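Local coordinates for uncharacterized protein (Capnocytophaga ochracea, PDB 4W9R), which is of unknown function but probably acts as an esterase of the alpha/beta-hydrolase type, with a helical region after the hydrolase-like part, at residues 81-86 / 152-157; 131-136 / 157-162; 295-300 / 316-321. All blocks are in the same frame, centred on the assembly; numbering follows the deposited sequence.

Contact 1: 81-86 / 152-157; sequences VVEEVG and LPRMGE
A loop meets the 3-10 turn at the start of helix 156-165 through one branched aliphatic chain and one long cationic chain, which divide the work between them. Leu152 points toward 81-86 with its CG beside the backbone N (chi1 -51°), so that its two methyls fork over the turn. CD1 lies 3.9 Å from Val81 CG1 and 3.7 Å from the carbonyl oxygen Val82 O. CD2 instead crosses obliquely beside the aliphatic part of Glu83, 3.7 Å from its CG.

Arg154 starts from the crowded position between the backbone N and the carbonyl carbon and bends at chi3 (-84°), which brings its NH1 to 2.8 Å from Glu83 O. The Glu83 side chain crosses Arg154 obliquely, and OE2 comes against the arginine stem, 3.2 Å from Arg154 CD but 4.4 Å from Arg154 NH1, too long for a salt bridge; the two charged planes are inclined by 55°. A water donates to Glu83 OE2 and accepts only weakly from the backbone Arg154 N. The selenium of selenomethionine Met155 sits over the centre of one guanidinium face, while Met155 CE approaches Gly86 O at 3.3 Å. Gly86, at a positive phi and without a side chain, leaves room for Arg154 NH1 and the Met155 selenium.

The contact thus joins two connections of a probable alpha/beta-hydrolase fold: the loop between helices 76-79 and 91-110, and the turn from strand 143-149 into helix 156-165.

Contact 2: 131-136 / 157-162; sequences YYMLAE and EEFSHA
A short 3-10 turn at 131-133, closed by the bond from Leu134 N to Tyr131 O, lies against helix 156-165, with the CA atoms of Leu134 and Ala162 the closest pair at 6.7 Å. Both segments belong to the helical connections around strand 143-149 in the alpha/beta-hydrolase fold that the family suggests: one leads into that strand, the other comes after it.

The contact is mainly apolar and is organised by Phe159, whose ring reaches from the helix to the turn. It makes a T-shaped (edge-to-face) pair with Tyr131, the planes 81° apart and the centroids separated by 4.9 Å. The tip of Phe159 does the touching: its CZ stands over the middle of the tyrosine ring, almost equally far from every carbon of it. The hydroxyl at the far end of Tyr131 is hydrogen-bonded to Gly86 O, which helps to fix the ring that receives the edge.

Leu134 crosses Phe159 at about a right angle and spreads its branches: CG is 3.9 Å from Phe159 CE1, CD2 packs on Ala162 CB, and CD1 reaches the carboxylate end of the extended Glu158. Selenomethionine Met133 comes to the same CD1 corner of Phe159 that Leu134 CD2 approaches, but near the plane of the ring; extended to its selenium and bent at chi3 (44°), it places CE 3.6 Å from Ala162 CB.

Contact 3: 295-300 / 316-321; sequences ESLKKL and NFFLAE
Leu297 lays its branched end over the backbone of Phe318 on the neighbouring helix, crossing that residue at about a right angle. With CG anti to the backbone N (chi1 -178°), the chain reaches out from its own helix until CG is 3.6 Å from the carbonyl oxygen Phe318 O. Its two methyls then part company. CD1 turns to the root of the aromatic side chain, 3.9 Å from Phe318 CB, while CD2 goes further along the helix to Glu321 CB, at 4.1 Å.

Phe318 itself points toward 295-300. Its ring is met obliquely by Leu297 CD1 and also by Leu300, whose CD2 lies 3.9 Å from Phe318 CE2. The two leucines, three residues apart and thus on the same side of their helix, therefore hold the phenylalanine at different levels: Leu297 at the base, Leu300 further out. The ring also stacks with Tyr285 of helix 278-290, so a third helix takes part in the same core.

Farther from Phe318, Lys298 CG lies 4.2 Å from Leu319 CD1. Glu321 contributes its CB to the contact, but its buried carboxylate is bound outside the two segments, OE1 to Tyr285 OH and OE2 by a salt bridge to Arg356 NH2; this pairing would favour the charged form of the acid.

The segment axes approach to 8.4 Å and run at 152° between their N-to-C directions. Close, nearly antiparallel helices joined by a short connection make an alpha-helical hairpin, here within the all-helical region made by the helices from 241-248 to 350-362.

How the contacts relate
Contacts 1 and 2 are neighbours, with centres 12 Å apart, and their segments alternate along the chain: 81-86, 131-136, 152-157, 157-162. They share Glu157 and helix 156-165 and touch through Tyr131 and Gly86, so loop, turn and helix form one continuous patch of the putative esterase domain. Contact 3 comes later in the chain, after both others have closed, on the opposite side of the chain's centre. Its centre lies 59 Å from that of contact 1 and 48 Å from that of contact 2, with nearest atoms about 44 and 36 Å apart. This is consistent with two parts, one built round the sheet and one all-helical.

Contact 1: 81-86 / 152-157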
loop_
_atom_site.group_PDB
_atom_site.type_symbol
_atom_site.label_atom_id
_atom_site.label_comp_id
_atom_site.label_asym_id
_atom_site.label_seq_id
_atom_site.Cartn_x
_atom_site.Cartn_y
_atom_site.Cartn_z
ATOM N N VAL B 81 -15.814 -11.792 -18.103
ATOM C CA VAL B 81 -16.885 -11.393 -19.005
ATOM C C VAL B 81 -16.435 -11.584 -20.451
ATOM O O VAL B 81 -15.503 -10.922 -20.909
ATOM C CB VAL B 81 -17.294 -9.926 -18.783
ATOM C CG1 VAL B 81 -18.372 -9.518 -19.773
ATOM C CG2 VAL B 81 -17.764 -9.717 -17.353
ATOM N N VAL B 82 -17.097 -12.488 -21.166
ATOM C CA VAL B 82 -16.685 -12.836 -22.523
ATOM C C VAL B 82 -17.009 -11.728 -23.521
ATOM O O VAL B 82 -17.983 -10.993 -23.361
ATOM C CB VAL B 82 -17.340 -14.148 -22.991
ATOM C CG1 VAL B 82 -16.895 -15.301 -22.105
ATOM C CG2 VAL B 82 -18.858 -14.024 -22.995
ATOM N N GLU B 83 -16.180 -11.620 -24.554
ATOM C CA GLU B 83 -16.301 -10.546 -25.531
ATOM C C GLU B 83 -17.552 -10.705 -26.391
ATOM O O GLU B 83 -18.120 -9.719 -26.862
ATOM C CB GLU B 83 -15.053 -10.502 -26.419
ATOM C CG GLU B 83 -14.623 -9.103 -26.836
ATOM C CD GLU B 83 -15.442 -8.547 -27.983
ATOM O OE1 GLU B 83 -16.023 -9.346 -28.747
ATOM O OE2 GLU B 83 -15.500 -7.307 -28.123
ATOM N N GLU B 84 -17.979 -11.949 -26.584
ATOM C CA GLU B 84 -19.108 -12.249 -27.459
ATOM C C GLU B 84 -20.411 -11.606 -26.980
ATOM O O GLU B 84 -21.033 -10.834 -27.711
ATOM C CB GLU B 84 -19.285 -13.766 -27.576
ATOM C CG GLU B 84 -20.365 -14.201 -28.552
ATOM C CD GLU B 84 -20.502 -15.711 -28.638
ATOM O OE1 GLU B 84 -19.950 -16.412 -27.764
ATOM O OE2 GLU B 84 -21.157 -16.196 -29.584
ATOM N N VAL B 85 -20.824 -11.931 -25.759
ATOM C CA VAL B 85 -22.050 -11.374 -25.193
ATOM C C VAL B 85 -21.853 -9.969 -24.609
ATOM O O VAL B 85 -22.700 -9.093 -24.785
ATOM C CB VAL B 85 -22.629 -12.305 -24.117
ATOM C CG1 VAL B 85 -23.908 -11.725 -23.543
ATOM C CG2 VAL B 85 -22.897 -13.674 -24.716
ATOM N N GLY B 86 -20.739 -9.759 -23.914
ATOM C CA GLY B 86 -20.420 -8.450 -23.370
ATOM C C GLY B 86 -20.959 -8.187 -21.975
ATOM O O GLY B 86 -20.798 -7.095 -21.433
ATOM N N LEU B 152 -13.512 -4.649 -21.958
ATOM C CA LEU B 152 -14.075 -4.698 -23.295
ATOM C C LEU B 152 -14.375 -3.273 -23.739
ATOM O O LEU B 152 -15.302 -2.648 -23.222
ATOM C CB LEU B 152 -15.342 -5.554 -23.320
ATOM C CG LEU B 152 -15.213 -6.944 -22.695
ATOM C CD1 LEU B 152 -16.550 -7.670 -22.704
ATOM C CD2 LEU B 152 -14.150 -7.760 -23.417
ATOM N N PRO B 153 -13.592 -2.752 -24.692
ATOM C CA PRO B 153 -13.765 -1.374 -25.166
ATOM C C PRO B 153 -15.178 -1.069 -25.668
ATOM O O PRO B 153 -15.660 0.045 -25.461
ATOM C CB PRO B 153 -12.749 -1.275 -26.306
ATOM C CG PRO B 153 -11.672 -2.228 -25.912
ATOM C CD PRO B 153 -12.381 -3.379 -25.250
ATOM N N ARG B 154 -15.834 -2.042 -26.294
ATOM C CA ARG B 154 -17.160 -1.818 -26.872
ATOM C C ARG B 154 -18.241 -1.587 -25.814
ATOM O O ARG B 154 -19.308 -1.056 -26.118
ATOM C CB ARG B 154 -17.563 -2.999 -27.763
ATOM C CG ARG B 154 -17.641 -4.338 -27.042
ATOM C CD ARG B 154 -18.089 -5.450 -27.982
ATOM N NE ARG B 154 -19.542 -5.519 -28.103
ATOM C CZ ARG B 154 -20.293 -6.467 -27.551
ATOM N NH1 ARG B 154 -19.726 -7.436 -26.845
ATOM N NH2 ARG B 154 -21.610 -6.452 -27.711
HETATM N N MSE B 155 -17.963 -1.980 -24.576
HETATM C CA MSE B 155 -18.948 -1.862 -23.506
HETATM C C MSE B 155 -18.845 -0.531 -22.772
HETATM O O MSE B 155 -19.598 -0.275 -21.833
HETATM C CB MSE B 155 -18.795 -3.013 -22.511
HETATM C CG MSE B 155 -19.020 -4.383 -23.123
HETATM SE SE MSE B 155 -20.766 -4.532 -23.974
HETATM C CE MSE B 155 -21.889 -4.170 -22.421
ATOM N N GLY B 156 -17.916 0.314 -23.208
ATOM C CA GLY B 156 -17.691 1.595 -22.564
ATOM C C GLY B 156 -18.892 2.519 -22.621
ATOM O O GLY B 156 -19.221 3.180 -21.635
ATOM N N GLU B 157 -19.553 2.556 -23.774
ATOM C CA GLU B 157 -20.690 3.447 -23.983
ATOM C C GLU B 157 -21.845 3.133 -23.038
ATOM O O GLU B 157 -22.552 4.035 -22.591
ATOM C CB GLU B 157 -21.168 3.366 -25.434
HETATM O O HOH W 1 -14.528 -5.003 -27.051
#

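Contact 2: 131-136 / 157-162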
loop_
_atom_site.group_PDB
_atom_site.type_symbol
_atom_site.label_atom_id
_atom_site.label_comp_id
_atom_site.label_asym_id
_atom_site.label_seq_id
_atom_site.Cartn_x
_atom_site.Cartn_y
_atom_site.Cartn_z
ATOM N N TYR B 131 -20.018 -4.056 -13.550
ATOM C CA TYR B 131 -21.388 -4.379 -13.927
ATOM C C TYR B 131 -22.386 -4.242 -12.780
ATOM O O TYR B 131 -23.593 -4.359 -12.987
ATOM C CB TYR B 131 -21.442 -5.789 -14.515
ATOM C CG TYR B 131 -20.916 -5.840 -15.931
ATOM C CD1 TYR B 131 -19.553 -5.908 -16.183
ATOM C CD2 TYR B 131 -21.782 -5.798 -17.015
ATOM C CE1 TYR B 131 -19.066 -5.945 -17.476
ATOM C CE2 TYR B 131 -21.306 -5.835 -18.311
ATOM C CZ TYR B 131 -19.948 -5.908 -18.537
ATOM O OH TYR B 131 -19.473 -5.943 -19.827
ATOM N N TYR B 132 -21.887 -3.989 -11.575
ATOM C CA TYR B 132 -22.767 -3.719 -10.445
ATOM C C TYR B 132 -23.425 -2.343 -10.580
ATOM O O TYR B 132 -24.409 -2.048 -9.902
ATOM C CB TYR B 132 -22.000 -3.829 -9.127
ATOM C CG TYR B 132 -21.614 -5.250 -8.793
ATOM C CD1 TYR B 132 -22.577 -6.177 -8.421
ATOM C CD2 TYR B 132 -20.292 -5.670 -8.858
ATOM C CE1 TYR B 132 -22.236 -7.480 -8.120
ATOM C CE2 TYR B 132 -19.942 -6.975 -8.557
ATOM C CZ TYR B 132 -20.921 -7.875 -8.188
ATOM O OH TYR B 132 -20.590 -9.176 -7.889
HETATM N N MSE B 133 -22.880 -1.514 -11.467
HETATM C CA MSE B 133 -23.475 -0.222 -11.798
HETATM C C MSE B 133 -24.782 -0.378 -12.570
HETATM O O MSE B 133 -25.628 0.515 -12.566
HETATM C CB MSE B 133 -22.504 0.622 -12.625
HETATM C CG MSE B 133 -21.419 1.315 -11.829
HETATM SE SE MSE B 133 -20.091 2.110 -13.016
HETATM C CE MSE B 133 -21.299 2.885 -14.326
ATOM N N LEU B 134 -24.934 -1.514 -13.243
ATOM C CA LEU B 134 -26.074 -1.738 -14.125
ATOM C C LEU B 134 -27.251 -2.390 -13.404
ATOM O O LEU B 134 -28.262 -2.714 -14.027
ATOM C CB LEU B 134 -25.652 -2.596 -15.320
ATOM C CG LEU B 134 -24.410 -2.114 -16.077
ATOM C CD1 LEU B 134 -24.116 -3.011 -17.268
ATOM C CD2 LEU B 134 -24.566 -0.667 -16.518
ATOM N N ALA B 135 -27.111 -2.589 -12.095
ATOM C CA ALA B 135 -28.161 -3.205 -11.287
ATOM C C ALA B 135 -29.465 -2.410 -11.350
ATOM O O ALA B 135 -29.481 -1.203 -11.111
ATOM C CB ALA B 135 -27.699 -3.348 -9.845
ATOM N N GLU B 136 -30.553 -3.102 -11.674
ATOM C CA GLU B 136 -31.854 -2.464 -11.861
ATOM C C GLU B 136 -32.570 -2.152 -10.548
ATOM O O GLU B 136 -33.296 -1.162 -10.450
ATOM C CB GLU B 136 -32.749 -3.347 -12.735
ATOM N N GLU B 157 -19.553 2.556 -23.774
ATOM C CA GLU B 157 -20.690 3.447 -23.983
ATOM C C GLU B 157 -21.845 3.133 -23.038
ATOM O O GLU B 157 -22.552 4.035 -22.591
ATOM C CB GLU B 157 -21.168 3.366 -25.434
ATOM N N GLU B 158 -22.029 1.852 -22.731
ATOM C CA GLU B 158 -23.140 1.432 -21.884
ATOM C C GLU B 158 -22.937 1.873 -20.437
ATOM O O GLU B 158 -23.893 2.236 -19.753
ATOM C CB GLU B 158 -23.329 -0.084 -21.956
ATOM C CG GLU B 158 -24.549 -0.590 -21.199
ATOM C CD GLU B 158 -24.954 -1.991 -21.611
ATOM O OE1 GLU B 158 -24.620 -2.398 -22.744
ATOM O OE2 GLU B 158 -25.606 -2.685 -20.803
ATOM N N PHE B 159 -21.691 1.842 -19.973
ATOM C CA PHE B 159 -21.377 2.307 -18.626
ATOM C C PHE B 159 -21.413 3.830 -18.566
ATOM O O PHE B 159 -21.609 4.415 -17.500
ATOM C CB PHE B 159 -20.010 1.787 -18.174
ATOM C CG PHE B 159 -19.994 0.317 -17.870
ATOM C CD1 PHE B 159 -20.584 -0.170 -16.714
ATOM C CD2 PHE B 159 -19.389 -0.579 -18.737
ATOM C CE1 PHE B 159 -20.575 -1.524 -16.431
ATOM C CE2 PHE B 159 -19.375 -1.934 -18.459
ATOM C CZ PHE B 159 -19.969 -2.407 -17.305
ATOM N N SER B 160 -21.227 4.466 -19.719
ATOM C CA SER B 160 -21.302 5.918 -19.815
ATOM C C SER B 160 -22.710 6.403 -19.495
ATOM O O SER B 160 -22.890 7.391 -18.783
ATOM C CB SER B 160 -20.883 6.388 -21.208
ATOM O OG SER B 160 -20.959 7.798 -21.317
ATOM N N HIS B 161 -23.704 5.696 -20.021
ATOM C CA HIS B 161 -25.100 6.033 -19.777
ATOM C C HIS B 161 -25.458 5.863 -18.305
ATOM O O HIS B 161 -26.228 6.648 -17.750
ATOM C CB HIS B 161 -26.018 5.172 -20.646
ATOM C CG HIS B 161 -25.847 5.405 -22.115
ATOM N ND1 HIS B 161 -26.091 4.429 -23.057
ATOM C CD2 HIS B 161 -25.458 6.504 -22.803
ATOM C CE1 HIS B 161 -25.856 4.916 -24.262
ATOM N NE2 HIS B 161 -25.472 6.174 -24.136
ATOM N N ALA B 162 -24.892 4.837 -17.678
ATOM C CA ALA B 162 -25.155 4.564 -16.270
ATOM C C ALA B 162 -24.586 5.668 -15.383
ATOM O O ALA B 162 -25.219 6.084 -14.412
ATOM C CB ALA B 162 -24.581 3.215 -15.874
#

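Contact 3: 295-300 / 316-321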
loop_
_atom_site.group_PDB
_atom_site.type_symbol
_atom_site.label_atom_id
_atom_site.label_comp_id
_atom_site.label_asym_id
_atom_site.label_seq_id
_atom_site.Cartn_x
_atom_site.Cartn_y
_atom_site.Cartn_z
ATOM N N GLU B 295 -24.577 32.901 17.617
ATOM C CA GLU B 295 -25.735 32.047 17.413
ATOM C C GLU B 295 -25.255 30.620 17.182
ATOM O O GLU B 295 -25.930 29.656 17.544
ATOM C CB GLU B 295 -26.585 32.543 16.243
ATOM C CG GLU B 295 -28.063 32.193 16.361
ATOM C CD GLU B 295 -28.718 32.807 17.590
ATOM O OE1 GLU B 295 -28.271 33.885 18.039
ATOM O OE2 GLU B 295 -29.683 32.207 18.112
ATOM N N SER B 296 -24.070 30.500 16.592
ATOM C CA SER B 296 -23.444 29.203 16.378
ATOM C C SER B 296 -22.995 28.595 17.699
ATOM O O SER B 296 -23.014 27.377 17.871
ATOM C CB SER B 296 -22.253 29.330 15.424
ATOM O OG SER B 296 -22.676 29.642 14.109
ATOM N N LEU B 297 -22.594 29.452 18.634
ATOM C CA LEU B 297 -22.116 29.002 19.936
ATOM C C LEU B 297 -23.222 28.316 20.732
ATOM O O LEU B 297 -22.986 27.308 21.397
ATOM C CB LEU B 297 -21.547 30.179 20.731
ATOM C CG LEU B 297 -20.962 29.857 22.107
ATOM C CD1 LEU B 297 -19.841 28.838 21.990
ATOM C CD2 LEU B 297 -20.466 31.124 22.785
ATOM N N LYS B 298 -24.430 28.865 20.657
ATOM C CA LYS B 298 -25.579 28.288 21.346
ATOM C C LYS B 298 -25.920 26.920 20.770
ATOM O O LYS B 298 -26.177 25.968 21.508
ATOM C CB LYS B 298 -26.791 29.216 21.248
ATOM C CG LYS B 298 -27.999 28.757 22.055
ATOM C CD LYS B 298 -29.209 29.641 21.782
ATOM C CE LYS B 298 -30.331 29.382 22.777
ATOM N NZ LYS B 298 -30.805 27.972 22.737
ATOM N N LYS B 299 -25.916 26.831 19.443
ATOM C CA LYS B 299 -26.230 25.586 18.757
ATOM C C LYS B 299 -25.107 24.564 18.921
ATOM O O LYS B 299 -25.351 23.357 18.908
ATOM C CB LYS B 299 -26.503 25.850 17.274
ATOM C CG LYS B 299 -27.808 26.594 17.020
ATOM C CD LYS B 299 -28.050 26.853 15.541
ATOM C CE LYS B 299 -27.131 27.936 15.006
ATOM N NZ LYS B 299 -27.503 28.348 13.623
ATOM N N LEU B 300 -23.881 25.052 19.081
ATOM C CA LEU B 300 -22.736 24.175 19.303
ATOM C C LEU B 300 -22.813 23.529 20.681
ATOM O O LEU B 300 -22.452 22.366 20.853
ATOM C CB LEU B 300 -21.423 24.948 19.159
ATOM C CG LEU B 300 -20.133 24.168 19.424
ATOM C CD1 LEU B 300 -19.992 23.007 18.449
ATOM C CD2 LEU B 300 -18.922 25.085 19.348
ATOM N N ASN B 316 -22.232 23.244 29.001
ATOM C CA ASN B 316 -22.729 24.358 29.798
ATOM C C ASN B 316 -21.748 25.523 29.836
ATOM O O ASN B 316 -22.141 26.661 30.084
ATOM C CB ASN B 316 -23.054 23.894 31.218
ATOM C CG ASN B 316 -24.350 23.113 31.289
ATOM O OD1 ASN B 316 -25.304 23.405 30.567
ATOM N ND2 ASN B 316 -24.391 22.109 32.159
ATOM N N PHE B 317 -20.473 25.244 29.586
ATOM C CA PHE B 317 -19.484 26.310 29.486
ATOM C C PHE B 317 -19.733 27.135 28.228
ATOM O O PHE B 317 -19.681 28.363 28.263
ATOM C CB PHE B 317 -18.064 25.745 29.475
ATOM C CG PHE B 317 -16.994 26.800 29.413
ATOM C CD1 PHE B 317 -16.499 27.372 30.572
ATOM C CD2 PHE B 317 -16.484 27.221 28.194
ATOM C CE1 PHE B 317 -15.514 28.342 30.517
ATOM C CE2 PHE B 317 -15.499 28.189 28.133
ATOM C CZ PHE B 317 -15.013 28.750 29.296
ATOM N N PHE B 318 -19.995 26.450 27.119
ATOM C CA PHE B 318 -20.314 27.116 25.862
ATOM C C PHE B 318 -21.599 27.924 25.990
ATOM O O PHE B 318 -21.682 29.058 25.520
ATOM C CB PHE B 318 -20.452 26.099 24.723
ATOM C CG PHE B 318 -19.144 25.536 24.243
ATOM C CD1 PHE B 318 -17.943 26.111 24.622
ATOM C CD2 PHE B 318 -19.119 24.435 23.402
ATOM C CE1 PHE B 318 -16.740 25.592 24.179
ATOM C CE2 PHE B 318 -17.920 23.914 22.953
ATOM C CZ PHE B 318 -16.729 24.494 23.342
ATOM N N LEU B 319 -22.596 27.329 26.635
ATOM C CA LEU B 319 -23.892 27.973 26.809
ATOM C C LEU B 319 -23.789 29.188 27.727
ATOM O O LEU B 319 -24.410 30.220 27.471
ATOM C CB LEU B 319 -24.911 26.975 27.362
ATOM C CG LEU B 319 -26.367 27.434 27.425
ATOM C CD1 LEU B 319 -26.892 27.770 26.036
ATOM C CD2 LEU B 319 -27.228 26.370 28.085
ATOM N N ALA B 320 -23.004 29.062 28.793
ATOM C CA ALA B 320 -22.807 30.162 29.731
ATOM C C ALA B 320 -22.125 31.344 29.052
ATOM O O ALA B 320 -22.481 32.498 29.292
ATOM C CB ALA B 320 -21.996 29.702 30.932
ATOM N N GLU B 321 -21.143 31.053 28.203
ATOM C CA GLU B 321 -20.465 32.098 27.448
ATOM C C GLU B 321 -21.431 32.776 26.486
ATOM O O GLU B 321 -21.363 33.986 26.278
ATOM C CB GLU B 321 -19.266 31.532 26.682
ATOM C CG GLU B 321 -17.999 31.403 27.516
ATOM C CD GLU B 321 -16.776 31.071 26.677
ATOM O OE1 GLU B 321 -16.943 30.607 25.528
ATOM O OE2 GLU B 321 -15.645 31.280 27.166
#